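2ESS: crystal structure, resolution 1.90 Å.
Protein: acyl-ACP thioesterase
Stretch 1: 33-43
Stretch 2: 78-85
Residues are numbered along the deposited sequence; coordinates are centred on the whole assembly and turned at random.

Stretch 1 33-43: NHLLNCAGFHA
Stretch 2, residues 78-85: KFSVQTWV

Residues 33-43 form an uninterrupted stretch of α-helix, with phi/psi near -60/-45 and i+4 to i hydrogen bonds such as Cys38 N to His34 O (2.9 Å) and His42 N to Cys38 O (2.9 Å). Residues 78-85 run as an extended strand, with phi/psi of -73/149 at Lys78, -123/132 at Val81, -163/158 at Trp84 and -87/121 at Val85. The N-to-C directions differ by 53° (signed crossing angle -53°), and the axes approach to 8.6 Å, with Leu35 CA and Val81 CA 7.1 Å apart.

No hydrogen bond crosses the interface; packing buries 382 Å² in total, and every residue in direct contact is buried. The helix presents His34, Cys38 and His42, spaced four residues apart, while strand alternation directs Phe79, Val81 and Thr83 toward it and Ser80, Gln82 and Trp84 away.

At one end, His34 (chi1 m, chi2 -45°) meets Phe79 (chi1 p, chi2 -84°) in an offset edge-to-face pair. The Phe79 edge is directed toward the His34 face, with centroids 5.6 Å apart, planes at 63°, and Phe79 CZ 3.6 Å from His34 CD2.

Val81 (chi1 t) occupies the middle. Leu35 leaves its backbone sideways, but its m,t rotamer brings CD2 to 3.8 Å from Val81 CG1; these branched aliphatic side chains need no polar partner. Cys38, also m, places SG 4.0 Å from Val81 CB; its short side chain fits this close approach.

Further along, Thr83 (chi1 t) turns its methyl to the helix: CG2 lies 3.9 Å from Cys38 O and 3.8 Å from His42 CB. Its OG1 is hydrogen-bonded elsewhere in the structure. His42 adopts chi1 t and chi2 -87°, which carries its ring over the backbone of Thr83 and Trp84, with CD2 3.7 Å from Thr83 O and CE1 4.4 Å from Trp84 CA. Both ring nitrogens are satisfied elsewhere, making burial tolerable.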

# COMPACT_ATOMS: atom_id res chain seq x y z
N ASN A 33 -6.18 3.22 -5.15
CA ASN A 33 -6.64 2.64 -3.86
C ASN A 33 -7.62 3.58 -3.15
O ASN A 33 -8.74 3.17 -2.77
CB ASN A 33 -5.47 2.27 -2.94
CG ASN A 33 -5.94 1.56 -1.63
OD1 ASN A 33 -6.60 0.55 -1.68
ND2 ASN A 33 -5.66 2.14 -0.48
N HIS A 34 -7.24 4.85 -3.01
CA HIS A 34 -8.13 5.84 -2.37
C HIS A 34 -9.47 6.00 -3.13
O HIS A 34 -10.54 6.05 -2.51
CB HIS A 34 -7.42 7.19 -2.23
CG HIS A 34 -6.33 7.18 -1.19
ND1 HIS A 34 -6.50 6.61 0.05
CD2 HIS A 34 -5.09 7.70 -1.20
CE1 HIS A 34 -5.40 6.77 0.76
NE2 HIS A 34 -4.53 7.44 0.03
N LEU A 35 -9.40 6.15 -4.45
CA LEU A 35 -10.62 6.30 -5.28
C LEU A 35 -11.56 5.12 -5.07
O LEU A 35 -12.72 5.32 -4.77
CB LEU A 35 -10.28 6.49 -6.76
CG LEU A 35 -9.35 7.67 -7.12
CD1 LEU A 35 -9.07 7.66 -8.64
CD2 LEU A 35 -9.87 9.05 -6.64
N LEU A 36 -11.05 3.89 -5.19
CA LEU A 36 -11.89 2.71 -5.06
C LEU A 36 -12.45 2.53 -3.66
O LEU A 36 -13.62 2.19 -3.49
CB LEU A 36 -11.12 1.46 -5.54
CG LEU A 36 -10.67 1.54 -7.01
CD1 LEU A 36 -9.97 0.22 -7.49
CD2 LEU A 36 -11.86 1.89 -7.93
N ASN A 37 -11.65 2.81 -2.63
CA ASN A 37 -12.16 2.79 -1.26
C ASN A 37 -13.24 3.84 -1.06
O ASN A 37 -14.20 3.60 -0.31
CB ASN A 37 -11.03 3.05 -0.24
CG ASN A 37 -10.09 1.84 -0.06
OD1 ASN A 37 -10.48 0.71 -0.27
ND2 ASN A 37 -8.87 2.10 0.38
N CYS A 38 -13.07 5.01 -1.68
CA CYS A 38 -14.07 6.11 -1.52
C CYS A 38 -15.44 5.76 -2.17
O CYS A 38 -16.52 6.05 -1.62
CB CYS A 38 -13.54 7.46 -2.05
SG CYS A 38 -12.29 8.17 -0.97
N ALA A 39 -15.35 5.09 -3.30
CA ALA A 39 -16.49 4.59 -4.01
C ALA A 39 -17.28 3.65 -3.10
O ALA A 39 -18.49 3.74 -3.00
CB ALA A 39 -16.00 3.85 -5.26
N GLY A 40 -16.55 2.75 -2.44
CA GLY A 40 -17.07 1.86 -1.46
C GLY A 40 -17.66 2.54 -0.24
O GLY A 40 -18.73 2.15 0.16
N PHE A 41 -17.00 3.56 0.32
CA PHE A 41 -17.56 4.28 1.47
C PHE A 41 -18.91 4.91 1.08
O PHE A 41 -19.89 4.90 1.85
CB PHE A 41 -16.69 5.44 1.99
CG PHE A 41 -15.24 5.07 2.34
CD1 PHE A 41 -14.91 3.86 2.95
CD2 PHE A 41 -14.21 6.00 2.10
CE1 PHE A 41 -13.55 3.56 3.28
CE2 PHE A 41 -12.86 5.72 2.42
CZ PHE A 41 -12.53 4.50 3.00
N HIS A 42 -18.92 5.49 -0.09
CA HIS A 42 -20.04 6.30 -0.57
C HIS A 42 -21.24 5.38 -0.82
O HIS A 42 -22.31 5.64 -0.29
CB HIS A 42 -19.63 7.08 -1.82
CG HIS A 42 -20.69 7.97 -2.38
ND1 HIS A 42 -21.63 7.53 -3.28
CD2 HIS A 42 -20.96 9.29 -2.16
CE1 HIS A 42 -22.45 8.54 -3.58
NE2 HIS A 42 -22.06 9.61 -2.91
N ALA A 43 -21.03 4.29 -1.54
CA ALA A 43 -22.06 3.30 -1.83
C ALA A 43 -22.58 2.65 -0.55
O ALA A 43 -23.78 2.51 -0.39
CB ALA A 43 -21.57 2.19 -2.80
N LYS A 78 -2.19 17.31 2.98
CA LYS A 78 -3.57 16.92 2.97
C LYS A 78 -4.08 16.99 1.55
O LYS A 78 -3.63 17.81 0.74
CB LYS A 78 -4.39 17.87 3.83
CG LYS A 78 -4.12 17.76 5.32
CD LYS A 78 -4.90 18.85 6.08
CE LYS A 78 -4.47 18.95 7.52
NZ LYS A 78 -4.90 20.26 8.09
N PHE A 79 -5.03 16.12 1.28
CA PHE A 79 -5.79 16.14 0.06
C PHE A 79 -7.14 15.51 0.31
O PHE A 79 -7.39 14.93 1.35
CB PHE A 79 -5.02 15.48 -1.11
CG PHE A 79 -4.86 13.98 -1.02
CD1 PHE A 79 -3.81 13.43 -0.28
CD2 PHE A 79 -5.70 13.12 -1.73
CE1 PHE A 79 -3.61 12.06 -0.19
CE2 PHE A 79 -5.49 11.73 -1.67
CZ PHE A 79 -4.45 11.21 -0.91
N SER A 80 -8.04 15.67 -0.64
CA SER A 80 -9.34 15.03 -0.50
C SER A 80 -9.86 14.50 -1.82
O SER A 80 -9.39 14.91 -2.91
CB SER A 80 -10.34 15.99 0.17
OG SER A 80 -10.49 17.11 -0.62
N VAL A 81 -10.80 13.58 -1.70
CA VAL A 81 -11.46 12.96 -2.82
C VAL A 81 -12.96 13.20 -2.68
O VAL A 81 -13.55 12.99 -1.60
CB VAL A 81 -11.15 11.46 -2.86
CG1 VAL A 81 -11.96 10.75 -3.98
CG2 VAL A 81 -9.65 11.22 -2.97
N GLN A 82 -13.57 13.65 -3.76
CA GLN A 82 -15.03 13.72 -3.86
C GLN A 82 -15.45 12.66 -4.88
O GLN A 82 -14.75 12.43 -5.86
CB GLN A 82 -15.50 15.09 -4.32
CG GLN A 82 -15.48 16.15 -3.24
CD GLN A 82 -15.67 17.52 -3.79
OE1 GLN A 82 -15.59 17.74 -4.99
NE2 GLN A 82 -15.92 18.46 -2.92
N THR A 83 -16.60 12.05 -4.64
CA THR A 83 -17.12 11.03 -5.54
C THR A 83 -18.65 11.08 -5.55
O THR A 83 -19.30 11.48 -4.57
CB THR A 83 -16.60 9.63 -5.14
OG1 THR A 83 -17.02 8.70 -6.13
CG2 THR A 83 -17.08 9.23 -3.72
N TRP A 84 -19.21 10.67 -6.68
CA TRP A 84 -20.63 10.73 -6.91
C TRP A 84 -20.95 9.82 -8.09
O TRP A 84 -20.07 9.50 -8.90
CB TRP A 84 -21.07 12.18 -7.21
CG TRP A 84 -20.48 12.75 -8.45
CD1 TRP A 84 -21.01 12.70 -9.70
CD2 TRP A 84 -19.23 13.43 -8.55
NE1 TRP A 84 -20.15 13.31 -10.59
CE2 TRP A 84 -19.06 13.77 -9.90
CE3 TRP A 84 -18.23 13.77 -7.63
CZ2 TRP A 84 -17.95 14.46 -10.35
CZ3 TRP A 84 -17.14 14.45 -8.08
CH2 TRP A 84 -16.99 14.78 -9.43
N VAL A 85 -22.20 9.40 -8.14
CA VAL A 85 -22.75 8.64 -9.24
C VAL A 85 -23.24 9.56 -10.32
O VAL A 85 -24.09 10.40 -10.07
CB VAL A 85 -23.93 7.73 -8.76
CG1 VAL A 85 -24.57 6.95 -9.93
CG2 VAL A 85 -23.43 6.75 -7.71